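Local coordinates for protein response regulator FixJ (Bradyrhizobium japonicum, PDB 5XSO) that induces expression of the nitrogen-fixation regulators nifA and fixK when activated by its oxygen-sensing partner kinase FixL, at residues Q159-L164 against S201-L206. Residues are numbered along the deposited sequence; the frame is centred on the assembly and turned at random. Where two conformers were deposited one is given.
Sequences QVMEGL and SELVRL
L203 reaches from helix 200-209 toward M161 and L164, a turn apart on helix 155-166, inside the four-helix, helix-turn-helix DNA-binding domain of the LuxR/NarL family. How a small domain closes its core with few residues is well illustrated here: one leucine meets two side chains, and every residue that touches is buried. The CA atoms of M161 and L203 are 8.1 Å apart. Only 131 Å² is buried between the two segments, over half of it on L203. The leucine has CG anti to its own N (chi1 -173°), which carries both methyls across to the facing helix, where they divide the work. CD2 lies 4.4 Å from CD1 of L164, a light contact, and 4.2 Å from CG of M161. CD1 instead faces the far end of the methionine. That chain runs extended through its first two torsions; in the conformer described, one of two modelled, it then bends at chi3 (-65°), bringing CE over toward L203, and the two side chains cross at a slant. The contact is wholly apolar, and other core residues share it: V191 of helix 184-195 touches both M161 and L203, while I173 of helix 170-177 lies against L164. I173 belongs to the helix-turn-helix motif, residues 170-189, and V191 lies just past it on the helix that completes the motif, so the pairing packs against the DNA-reading unit. In that same conformer CE of M161 comes to 3.4 Å from L203 CD1, a tightness best treated as doubtful.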
ATOM      1  N   GLN A 159      -4.791 -24.433   6.201  1.00 13.67           N
ATOM      2  CA  GLN A 159      -5.221 -24.754   7.564  1.00 13.56           C
ATOM      3  C   GLN A 159      -4.095 -25.291   8.418  1.00 12.07           C
ATOM      4  O   GLN A 159      -3.997 -24.959   9.604  1.00 12.36           O
ATOM      5  CB  GLN A 159      -6.368 -25.794   7.538  1.00 13.75           C
ATOM      6  CG  GLN A 159      -7.666 -25.168   7.029  1.00 15.73           C
ATOM      7  CD  GLN A 159      -8.754 -26.232   6.860  1.00 18.30           C
ATOM      8  OE1 GLN A 159      -8.454 -27.414   6.715  1.00 15.32           O
ATOM      9  NE2 GLN A 159      -9.995 -25.822   6.930  1.00 20.51           N
ATOM     10  N   VAL A 160      -3.293 -26.196   7.883  1.00 10.75           N
ATOM     11  CA  VAL A 160      -2.161 -26.733   8.646  1.00  9.56           C
ATOM     12  C   VAL A 160      -1.162 -25.627   8.986  1.00  9.81           C
ATOM     13  O   VAL A 160      -0.673 -25.540  10.113  1.00  9.75           O
ATOM     14  CB  VAL A 160      -1.485 -27.901   7.894  1.00  8.45           C
ATOM     15  CG1 VAL A 160      -0.168 -28.316   8.654  1.00  7.64           C
ATOM     16  CG2 VAL A 160      -2.446 -29.137   7.794  1.00  8.47           C
ATOM     17  N   MET A 161      -0.879 -24.730   8.043  1.00 10.40           N
ATOM     18  CA  MET A 161      -0.022 -23.582   8.347  0.50 11.93           C
ATOM     19  C   MET A 161      -0.598 -22.769   9.498  1.00 13.96           C
ATOM     20  O   MET A 161       0.120 -22.375  10.436  1.00 12.59           O
ATOM     21  CB  MET A 161       0.128 -22.684   7.114  0.50 12.07           C
ATOM     22  CG  MET A 161       0.747 -21.296   7.458  0.50 13.49           C
ATOM     23  SD  MET A 161       0.974 -20.334   5.943  0.50 17.11           S
ATOM     24  CE  MET A 161       2.166 -21.376   5.217  0.50 36.42           C
ATOM     25  N   GLU A 162      -1.912 -22.488   9.435  1.00 13.42           N
ATOM     26  CA  GLU A 162      -2.554 -21.730  10.505  0.50 14.95           C
ATOM     27  C   GLU A 162      -2.453 -22.457  11.836  1.00 14.33           C
ATOM     28  O   GLU A 162      -2.130 -21.852  12.857  1.00 15.24           O
ATOM     29  CB  GLU A 162      -4.013 -21.469  10.141  0.50 17.71           C
ATOM     30  CG  GLU A 162      -4.848 -20.791  11.207  0.50 21.55           C
ATOM     31  CD  GLU A 162      -6.265 -20.635  10.713  0.50 29.34           C
ATOM     32  OE1 GLU A 162      -7.119 -21.489  11.049  0.50 19.49           O
ATOM     33  OE2 GLU A 162      -6.493 -19.674   9.945  0.50 31.71           O
ATOM     34  N   GLY A 163      -2.734 -23.765  11.838  1.00 13.07           N
ATOM     35  CA  GLY A 163      -2.675 -24.534  13.076  1.00 13.62           C
ATOM     36  C   GLY A 163      -1.272 -24.600  13.660  1.00 13.26           C
ATOM     37  O   GLY A 163      -1.091 -24.504  14.888  1.00 12.79           O
ATOM     38  N   LEU A 164      -0.261 -24.740  12.799  1.00 11.05           N
ATOM     39  CA  LEU A 164       1.130 -24.744  13.275  1.00 11.53           C
ATOM     40  C   LEU A 164       1.478 -23.436  13.941  1.00 12.16           C
ATOM     41  O   LEU A 164       2.082 -23.413  15.022  1.00 12.64           O
ATOM     42  CB  LEU A 164       2.105 -24.988  12.114  1.00  9.84           C
ATOM     43  CG  LEU A 164       2.057 -26.420  11.566  1.00  8.59           C
ATOM     44  CD1 LEU A 164       2.827 -26.562  10.215  1.00  8.80           C
ATOM     45  CD2 LEU A 164       2.609 -27.384  12.573  1.00 10.73           C
ATOM     46  N   SER A 201       9.550 -20.747  13.247  1.00 15.09           N
ATOM     47  CA  SER A 201       9.792 -19.311  13.363  0.50 17.25           C
ATOM     48  C   SER A 201       9.867 -18.646  11.998  1.00 17.72           C
ATOM     49  O   SER A 201       9.347 -17.543  11.799  1.00 19.29           O
ATOM     50  CB  SER A 201      11.086 -19.047  14.147  0.50 18.61           C
ATOM     51  OG  SER A 201      10.889 -19.375  15.494  0.50 18.87           O
ATOM     52  N   GLU A 202      10.534 -19.292  11.045  1.00 16.70           N
ATOM     53  CA  GLU A 202      10.596 -18.738   9.696  1.00 17.30           C
ATOM     54  C   GLU A 202       9.213 -18.680   9.074  1.00 16.81           C
ATOM     55  O   GLU A 202       8.842 -17.684   8.434  1.00 18.32           O
ATOM     56  CB  GLU A 202      11.519 -19.570   8.802  1.00 16.38           C
ATOM     57  CG  GLU A 202      12.977 -19.345   9.096  1.00 22.67           C
ATOM     58  CD  GLU A 202      13.894 -19.720   7.914  1.00 34.16           C
ATOM     59  OE1 GLU A 202      13.420 -20.249   6.850  1.00 25.05           O
ATOM     60  OE2 GLU A 202      15.114 -19.390   8.061  1.00 35.73           O
ATOM     61  N   LEU A 203       8.426 -19.735   9.283  1.00 15.01           N
ATOM     62  CA  LEU A 203       7.043 -19.728   8.780  1.00 14.73           C
ATOM     63  C   LEU A 203       6.237 -18.571   9.376  1.00 17.19           C
ATOM     64  O   LEU A 203       5.492 -17.872   8.662  1.00 18.00           O
ATOM     65  CB  LEU A 203       6.390 -21.080   9.104  1.00 12.80           C
ATOM     66  CG  LEU A 203       4.990 -21.316   8.508  1.00 16.11           C
ATOM     67  CD1 LEU A 203       5.133 -21.368   6.960  1.00 14.17           C
ATOM     68  CD2 LEU A 203       4.464 -22.693   8.981  1.00 15.10           C
ATOM     69  N   VAL A 204       6.398 -18.328  10.675  1.00 17.10           N
ATOM     70  CA  VAL A 204       5.771 -17.173  11.328  1.00 24.68           C
ATOM     71  C   VAL A 204       6.191 -15.857  10.666  1.00 22.00           C
ATOM     72  O   VAL A 204       5.350 -14.985  10.393  1.00 26.39           O
ATOM     73  CB  VAL A 204       6.112 -17.174  12.830  1.00 19.76           C
ATOM     74  CG1 VAL A 204       5.780 -15.838  13.487  1.00 22.54           C
ATOM     75  CG2 VAL A 204       5.375 -18.301  13.515  1.00 18.14           C
ATOM     76  N   ARG A 205       7.480 -15.675  10.418  1.00 21.94           N
ATOM     77  CA  ARG A 205       7.903 -14.386   9.880  1.00 26.73           C
ATOM     78  C   ARG A 205       7.405 -14.190   8.454  1.00 31.94           C
ATOM     79  O   ARG A 205       7.142 -13.056   8.040  1.00 27.64           O
ATOM     80  CB  ARG A 205       9.412 -14.219   9.915  1.00 30.33           C
ATOM     81  CG  ARG A 205      10.112 -14.508  11.220  1.00 28.08           C
ATOM     82  CD  ARG A 205      11.492 -13.946  11.180  1.00 34.39           C
ATOM     83  NE  ARG A 205      12.047 -13.969  12.516  1.00 35.00           N
ATOM     84  CZ  ARG A 205      11.807 -13.013  13.409  1.00 29.93           C
ATOM     85  NH1 ARG A 205      11.063 -11.952  13.098  1.00 31.89           N
ATOM     86  NH2 ARG A 205      12.318 -13.148  14.600  1.00 30.53           N
ATOM     87  N   LEU A 206       7.314 -15.263   7.674  1.00 22.57           N
ATOM     88  CA  LEU A 206       6.696 -15.130   6.363  1.00 22.96           C
ATOM     89  C   LEU A 206       5.226 -14.737   6.506  1.00 23.87           C
ATOM     90  O   LEU A 206       4.731 -13.852   5.789  1.00 28.44           O
ATOM     91  CB  LEU A 206       6.839 -16.445   5.574  1.00 20.56           C
ATOM     92  CG  LEU A 206       8.307 -16.798   5.259  1.00 20.20           C
ATOM     93  CD1 LEU A 206       8.439 -18.240   4.694  1.00 17.90           C
ATOM     94  CD2 LEU A 206       8.936 -15.836   4.320  1.00 22.55           C
TER